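Local atomic coordinates of hypothetical conserved protein TTC0263 (Thermus thermophilus, PDB entry 2PL2), a protein that is of unknown function but is built from tetratricopeptide repeats, stacked antiparallel helix pairs that in this family usually mediate protein-protein interactions. Residues 4-15 against 27-38. Residues are numbered along the deposited sequence; the frame is centred on the assembly and turned at random.
Sequences AEQNPLRLGVQL and LFERALKENPQD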
ATOM      1  N   ALA A   4      11.738 -25.026  15.879  1.00 54.78           N
ATOM      2  CA  ALA A   4      10.442 -25.196  15.155  1.00 55.39           C
ATOM      3  C   ALA A   4       9.893 -23.846  14.695  1.00 55.32           C
ATOM      4  O   ALA A   4       9.269 -23.741  13.634  1.00 54.93           O
ATOM      5  CB  ALA A   4       9.424 -25.904  16.054  1.00 54.56           C
ATOM      6  N   GLU A   5      10.118 -22.813  15.503  1.00 54.57           N
ATOM      7  CA  GLU A   5       9.659 -21.473  15.156  1.00 53.72           C
ATOM      8  C   GLU A   5      10.772 -20.724  14.435  1.00 53.07           C
ATOM      9  O   GLU A   5      10.548 -19.661  13.866  1.00 53.33           O
ATOM     10  CB  GLU A   5       9.277 -20.684  16.408  1.00 53.33           C
ATOM     11  CG  GLU A   5       8.892 -19.240  16.100  1.00 54.47           C
ATOM     12  CD  GLU A   5       9.205 -18.288  17.233  1.00 54.93           C
ATOM     13  OE1 GLU A   5      10.340 -18.340  17.749  1.00 54.85           O
ATOM     14  OE2 GLU A   5       8.332 -17.479  17.594  1.00 53.10           O
ATOM     15  N   GLN A   6      11.976 -21.287  14.466  1.00 52.10           N
ATOM     16  CA  GLN A   6      13.131 -20.657  13.834  1.00 53.21           C
ATOM     17  C   GLN A   6      12.986 -20.512  12.318  1.00 50.53           C
ATOM     18  O   GLN A   6      13.018 -19.398  11.793  1.00 49.54           O
ATOM     19  CB  GLN A   6      14.402 -21.450  14.147  1.00 56.52           C
ATOM     20  CG  GLN A   6      15.694 -20.716  13.788  1.00 60.69           C
ATOM     21  CD  GLN A   6      16.927 -21.599  13.890  1.00 63.08           C
ATOM     22  OE1 GLN A   6      17.157 -22.254  14.911  1.00 64.35           O
ATOM     23  NE2 GLN A   6      17.733 -21.617  12.829  1.00 63.52           N
ATOM     24  N   ASN A   7      12.821 -21.635  11.625  1.00 47.45           N
ATOM     25  CA  ASN A   7      12.687 -21.619  10.177  1.00 46.74           C
ATOM     26  C   ASN A   7      11.548 -20.740   9.670  1.00 45.33           C
ATOM     27  O   ASN A   7      11.773 -19.823   8.882  1.00 46.21           O
ATOM     28  CB  ASN A   7      12.527 -23.044   9.635  1.00 48.14           C
ATOM     29  CG  ASN A   7      13.753 -23.913   9.896  1.00 49.63           C
ATOM     30  OD1 ASN A   7      14.899 -23.462   9.755  1.00 49.80           O
ATOM     31  ND2 ASN A   7      13.516 -25.178  10.260  1.00 51.64           N
ATOM     32  N   PRO A   8      10.310 -21.001  10.111  1.00 43.13           N
ATOM     33  CA  PRO A   8       9.230 -20.146   9.612  1.00 41.17           C
ATOM     34  C   PRO A   8       9.432 -18.659   9.911  1.00 38.47           C
ATOM     35  O   PRO A   8       9.152 -17.807   9.068  1.00 38.76           O
ATOM     36  CB  PRO A   8       7.977 -20.737  10.280  1.00 42.01           C
ATOM     37  CG  PRO A   8       8.514 -21.398  11.530  1.00 42.41           C
ATOM     38  CD  PRO A   8       9.790 -22.034  11.024  1.00 43.01           C
ATOM     39  N   LEU A   9       9.922 -18.347  11.104  1.00 36.17           N
ATOM     40  CA  LEU A   9      10.146 -16.955  11.482  1.00 34.92           C
ATOM     41  C   LEU A   9      11.258 -16.318  10.652  1.00 34.19           C
ATOM     42  O   LEU A   9      11.130 -15.181  10.193  1.00 32.27           O
ATOM     43  CB  LEU A   9      10.499 -16.851  12.971  1.00 35.32           C
ATOM     44  CG  LEU A   9      10.835 -15.458  13.523  1.00 35.95           C
ATOM     45  CD1 LEU A   9       9.614 -14.562  13.510  1.00 33.23           C
ATOM     46  CD2 LEU A   9      11.358 -15.605  14.946  1.00 35.03           C
ATOM     47  N   ARG A  10      12.345 -17.059  10.452  1.00 34.70           N
ATOM     48  CA  ARG A  10      13.474 -16.550   9.684  1.00 37.14           C
ATOM     49  C   ARG A  10      13.124 -16.322   8.220  1.00 37.44           C
ATOM     50  O   ARG A  10      13.530 -15.320   7.630  1.00 37.29           O
ATOM     51  CB  ARG A  10      14.684 -17.491   9.786  1.00 38.22           C
ATOM     52  CG  ARG A  10      15.919 -16.946   9.056  1.00 41.32           C
ATOM     53  CD  ARG A  10      17.255 -17.528   9.554  1.00 42.95           C
ATOM     54  NE  ARG A  10      17.386 -18.969   9.345  1.00 46.11           N
ATOM     55  CZ  ARG A  10      17.227 -19.581   8.172  1.00 47.71           C
ATOM     56  NH1 ARG A  10      16.923 -18.879   7.085  1.00 47.51           N
ATOM     57  NH2 ARG A  10      17.380 -20.897   8.079  1.00 46.85           N
ATOM     58  N   LEU A  11      12.368 -17.247   7.639  1.00 37.44           N
ATOM     59  CA  LEU A  11      11.975 -17.122   6.243  1.00 36.74           C
ATOM     60  C   LEU A  11      10.997 -15.972   6.094  1.00 35.81           C
ATOM     61  O   LEU A  11      10.999 -15.258   5.090  1.00 35.26           O
ATOM     62  CB  LEU A  11      11.337 -18.422   5.747  1.00 39.07           C
ATOM     63  CG  LEU A  11      10.934 -18.463   4.265  1.00 41.05           C
ATOM     64  CD1 LEU A  11      12.135 -18.126   3.377  1.00 40.84           C
ATOM     65  CD2 LEU A  11      10.391 -19.849   3.930  1.00 39.24           C
ATOM     66  N   GLY A  12      10.166 -15.788   7.107  1.00 33.10           N
ATOM     67  CA  GLY A  12       9.207 -14.708   7.051  1.00 30.92           C
ATOM     68  C   GLY A  12       9.894 -13.360   6.976  1.00 29.82           C
ATOM     69  O   GLY A  12       9.479 -12.493   6.207  1.00 30.74           O
ATOM     70  N   VAL A  13      10.948 -13.170   7.764  1.00 29.69           N
ATOM     71  CA  VAL A  13      11.666 -11.890   7.769  1.00 28.58           C
ATOM     72  C   VAL A  13      12.313 -11.618   6.411  1.00 27.07           C
ATOM     73  O   VAL A  13      12.377 -10.476   5.957  1.00 26.84           O
ATOM     74  CB  VAL A  13      12.779 -11.850   8.849  1.00 28.18           C
ATOM     75  CG1 VAL A  13      13.412 -10.478   8.878  1.00 24.15           C
ATOM     76  CG2 VAL A  13      12.209 -12.194  10.206  1.00 25.98           C
ATOM     77  N   GLN A  14      12.801 -12.673   5.771  1.00 27.05           N
ATOM     78  CA  GLN A  14      13.437 -12.543   4.462  1.00 27.02           C
ATOM     79  C   GLN A  14      12.390 -12.118   3.434  1.00 27.49           C
ATOM     80  O   GLN A  14      12.564 -11.113   2.743  1.00 28.70           O
ATOM     81  CB  GLN A  14      14.117 -13.871   4.094  1.00 24.86           C
ATOM     82  CG  GLN A  14      15.103 -14.307   5.190  1.00 25.09           C
ATOM     83  CD  GLN A  14      15.788 -15.639   4.949  1.00 28.68           C
ATOM     84  OE1 GLN A  14      15.222 -16.557   4.356  1.00 28.46           O
ATOM     85  NE2 GLN A  14      17.014 -15.760   5.448  1.00 30.09           N
ATOM     86  N   LEU A  15      11.286 -12.855   3.365  1.00 28.33           N
ATOM     87  CA  LEU A  15      10.211 -12.532   2.428  1.00 28.02           C
ATOM     88  C   LEU A  15       9.672 -11.142   2.680  1.00 27.97           C
ATOM     89  O   LEU A  15       9.254 -10.461   1.742  1.00 27.60           O
ATOM     90  CB  LEU A  15       9.067 -13.547   2.541  1.00 28.43           C
ATOM     91  CG  LEU A  15       9.304 -14.891   1.844  1.00 29.70           C
ATOM     92  CD1 LEU A  15       8.271 -15.887   2.288  1.00 31.69           C
ATOM     93  CD2 LEU A  15       9.239 -14.710   0.338  1.00 30.95           C
ATOM     94  N   LEU A  27       3.713 -17.089   7.190  1.00 35.08           N
ATOM     95  CA  LEU A  27       4.873 -17.649   7.881  1.00 34.09           C
ATOM     96  C   LEU A  27       4.919 -17.172   9.326  1.00 35.03           C
ATOM     97  O   LEU A  27       5.249 -17.934  10.224  1.00 33.86           O
ATOM     98  CB  LEU A  27       6.166 -17.261   7.165  1.00 34.42           C
ATOM     99  CG  LEU A  27       6.427 -17.998   5.847  1.00 34.31           C
ATOM    100  CD1 LEU A  27       7.543 -17.295   5.094  1.00 33.38           C
ATOM    101  CD2 LEU A  27       6.790 -19.448   6.118  1.00 33.07           C
ATOM    102  N   PHE A  28       4.587 -15.902   9.539  1.00 34.73           N
ATOM    103  CA  PHE A  28       4.580 -15.324  10.878  1.00 34.98           C
ATOM    104  C   PHE A  28       3.462 -15.928  11.731  1.00 36.13           C
ATOM    105  O   PHE A  28       3.529 -15.923  12.965  1.00 36.01           O
ATOM    106  CB  PHE A  28       4.422 -13.794  10.807  1.00 31.60           C
ATOM    107  CG  PHE A  28       5.596 -13.092  10.181  1.00 30.39           C
ATOM    108  CD1 PHE A  28       6.898 -13.530  10.430  1.00 28.49           C
ATOM    109  CD2 PHE A  28       5.409 -11.998   9.343  1.00 28.32           C
ATOM    110  CE1 PHE A  28       7.985 -12.893   9.851  1.00 26.06           C
ATOM    111  CE2 PHE A  28       6.493 -11.360   8.767  1.00 25.77           C
ATOM    112  CZ  PHE A  28       7.781 -11.808   9.020  1.00 25.33           C
ATOM    113  N   GLU A  29       2.427 -16.437  11.066  1.00 36.34           N
ATOM    114  CA  GLU A  29       1.325 -17.055  11.772  1.00 35.98           C
ATOM    115  C   GLU A  29       1.802 -18.426  12.241  1.00 36.97           C
ATOM    116  O   GLU A  29       1.570 -18.812  13.386  1.00 38.02           O
ATOM    117  CB  GLU A  29       0.096 -17.122  10.861  1.00 33.73           C
ATOM    118  CG  GLU A  29      -0.379 -15.722  10.494  1.00 30.12           C
ATOM    119  CD  GLU A  29      -1.505 -15.675   9.479  1.00 32.08           C
ATOM    120  OE1 GLU A  29      -1.496 -16.485   8.522  1.00 32.21           O
ATOM    121  OE2 GLU A  29      -2.388 -14.799   9.622  1.00 30.11           O
ATOM    122  N   ARG A  30       2.514 -19.140  11.375  1.00 38.21           N
ATOM    123  CA  ARG A  30       3.049 -20.447  11.745  1.00 39.16           C
ATOM    124  C   ARG A  30       4.071 -20.275  12.873  1.00 38.65           C
ATOM    125  O   ARG A  30       4.298 -21.186  13.664  1.00 38.64           O
ATOM    126  CB  ARG A  30       3.727 -21.103  10.541  1.00 41.38           C
ATOM    127  CG  ARG A  30       2.763 -21.656   9.500  1.00 46.95           C
ATOM    128  CD  ARG A  30       3.491 -22.032   8.210  1.00 50.58           C
ATOM    129  NE  ARG A  30       4.672 -22.851   8.477  1.00 53.53           N
ATOM    130  CZ  ARG A  30       5.564 -23.207   7.555  1.00 54.08           C
ATOM    131  NH1 ARG A  30       5.411 -22.817   6.291  1.00 52.99           N
ATOM    132  NH2 ARG A  30       6.616 -23.942   7.901  1.00 52.83           N
ATOM    133  N   ALA A  31       4.680 -19.096  12.928  1.00 37.73           N
ATOM    134  CA  ALA A  31       5.679 -18.772  13.935  1.00 36.26           C
ATOM    135  C   ALA A  31       4.991 -18.648  15.277  1.00 35.59           C
ATOM    136  O   ALA A  31       5.546 -19.010  16.314  1.00 34.32           O
ATOM    137  CB  ALA A  31       6.378 -17.458  13.579  1.00 33.77           C
ATOM    138  N   LEU A  32       3.776 -18.121  15.242  1.00 35.64           N
ATOM    139  CA  LEU A  32       2.983 -17.949  16.442  1.00 36.42           C
ATOM    140  C   LEU A  32       2.357 -19.261  16.918  1.00 38.65           C
ATOM    141  O   LEU A  32       2.297 -19.520  18.114  1.00 39.19           O
ATOM    142  CB  LEU A  32       1.906 -16.922  16.173  1.00 34.27           C
ATOM    143  CG  LEU A  32       2.500 -15.541  15.949  1.00 34.02           C
ATOM    144  CD1 LEU A  32       1.448 -14.646  15.339  1.00 34.77           C
ATOM    145  CD2 LEU A  32       3.020 -14.983  17.276  1.00 31.29           C
ATOM    146  N   LYS A  33       1.898 -20.095  15.989  1.00 40.48           N
ATOM    147  CA  LYS A  33       1.300 -21.360  16.384  1.00 42.77           C
ATOM    148  C   LYS A  33       2.324 -22.228  17.098  1.00 42.91           C
ATOM    149  O   LYS A  33       1.963 -23.221  17.724  1.00 45.27           O
ATOM    150  CB  LYS A  33       0.733 -22.109  15.174  1.00 44.24           C
ATOM    151  CG  LYS A  33      -0.039 -23.369  15.554  1.00 48.48           C
ATOM    152  CD  LYS A  33      -0.719 -24.038  14.357  1.00 52.78           C
ATOM    153  CE  LYS A  33      -1.922 -23.237  13.828  1.00 55.16           C
ATOM    154  NZ  LYS A  33      -3.127 -23.299  14.711  1.00 56.57           N
ATOM    155  N   GLU A  34       3.599 -21.857  17.009  1.00 42.01           N
ATOM    156  CA  GLU A  34       4.649 -22.622  17.668  1.00 41.73           C
ATOM    157  C   GLU A  34       5.066 -21.959  18.973  1.00 40.48           C
ATOM    158  O   GLU A  34       5.479 -22.632  19.912  1.00 38.65           O
ATOM    159  CB  GLU A  34       5.880 -22.762  16.768  1.00 42.91           C
ATOM    160  CG  GLU A  34       5.700 -23.637  15.521  1.00 46.34           C
ATOM    161  CD  GLU A  34       5.226 -25.059  15.823  1.00 47.46           C
ATOM    162  OE1 GLU A  34       5.798 -25.737  16.707  1.00 48.00           O
ATOM    163  OE2 GLU A  34       4.282 -25.507  15.147  1.00 47.87           O
ATOM    164  N   ASN A  35       4.948 -20.639  19.014  1.00 40.23           N
ATOM    165  CA  ASN A  35       5.316 -19.840  20.179  1.00 41.52           C
ATOM    166  C   ASN A  35       4.329 -18.670  20.193  1.00 42.81           C
ATOM    167  O   ASN A  35       4.681 -17.541  19.860  1.00 42.08           O
ATOM    168  CB  ASN A  35       6.745 -19.325  20.008  1.00 41.22           C
ATOM    169  CG  ASN A  35       7.293 -18.665  21.260  1.00 41.96           C
ATOM    170  OD1 ASN A  35       6.592 -17.936  21.963  1.00 40.58           O
ATOM    171  ND2 ASN A  35       8.568 -18.904  21.530  1.00 43.56           N
ATOM    172  N   PRO A  36       3.075 -18.935  20.597  1.00 44.45           N
ATOM    173  CA  PRO A  36       1.932 -18.017  20.693  1.00 45.10           C
ATOM    174  C   PRO A  36       2.166 -16.626  21.274  1.00 47.64           C
ATOM    175  O   PRO A  36       1.468 -15.668  20.926  1.00 48.43           O
ATOM    176  CB  PRO A  36       0.930 -18.818  21.514  1.00 44.57           C
ATOM    177  CG  PRO A  36       1.215 -20.227  21.105  1.00 43.19           C
ATOM    178  CD  PRO A  36       2.719 -20.251  21.160  1.00 43.74           C
ATOM    179  N   GLN A  37       3.143 -16.509  22.160  1.00 49.22           N
ATOM    180  CA  GLN A  37       3.432 -15.230  22.798  1.00 50.59           C
ATOM    181  C   GLN A  37       4.470 -14.411  22.044  1.00 50.76           C
ATOM    182  O   GLN A  37       4.195 -13.293  21.601  1.00 51.48           O
ATOM    183  CB  GLN A  37       3.904 -15.486  24.230  1.00 51.67           C
ATOM    184  CG  GLN A  37       4.992 -16.546  24.316  1.00 54.07           C
ATOM    185  CD  GLN A  37       4.975 -17.301  25.627  1.00 55.26           C
ATOM    186  OE1 GLN A  37       5.096 -16.712  26.703  1.00 55.37           O
ATOM    187  NE2 GLN A  37       4.820 -18.619  25.543  1.00 55.85           N
ATOM    188  N   ASP A  38       5.660 -14.991  21.916  1.00 49.22           N
ATOM    189  CA  ASP A  38       6.805 -14.384  21.253  1.00 47.75           C
ATOM    190  C   ASP A  38       6.515 -13.016  20.632  1.00 45.70           C
ATOM    191  O   ASP A  38       5.848 -12.914  19.607  1.00 45.75           O
ATOM    192  CB  ASP A  38       7.342 -15.343  20.199  1.00 48.98           C
ATOM    193  CG  ASP A  38       8.792 -15.092  19.881  1.00 50.64           C
ATOM    194  OD1 ASP A  38       9.603 -15.019  20.833  1.00 50.72           O
ATOM    195  OD2 ASP A  38       9.124 -14.969  18.685  1.00 52.78           O
TER
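G12 lies against L27 (CA atoms 5.3 Å apart) where helix 6-15 and helix 27-32 run antiparallel, and E5, near the start of the first, lies against A31. The segment axes approach to 7.9 Å, with an angle of 153° between their directions. G12 has no side chain, and the F28 ring uses this: F28 CZ reaches G12 C at 3.3 Å. L9 O lies at the edge of the same ring, near its plane. L27 is a knob in a hole formed by P8, L11, G12 and L15. With CG anti to the carbonyl carbon (chi1 -74°), it is directed into this hole, and CD1 meets L11 CG at 3.7 Å. Antiparallel helix packing of this kind is characteristic of the tetratricopeptide repeat fold. Helix 39-51 packs next, with W44 meeting the F28 ring and E40 touching L9. At the other end, E5 CG touches A31 O at 3.4 Å. The E5 chain then extends to D38, the N-cap residue of that next helix. E5 OE2 and D38 OD2 are 2.8 Å apart, with carboxylate planes 55° apart. This closeness may favour protonation of one acid. N35 OD1 accepts from D38 N at 3.1 Å in an Asx motif.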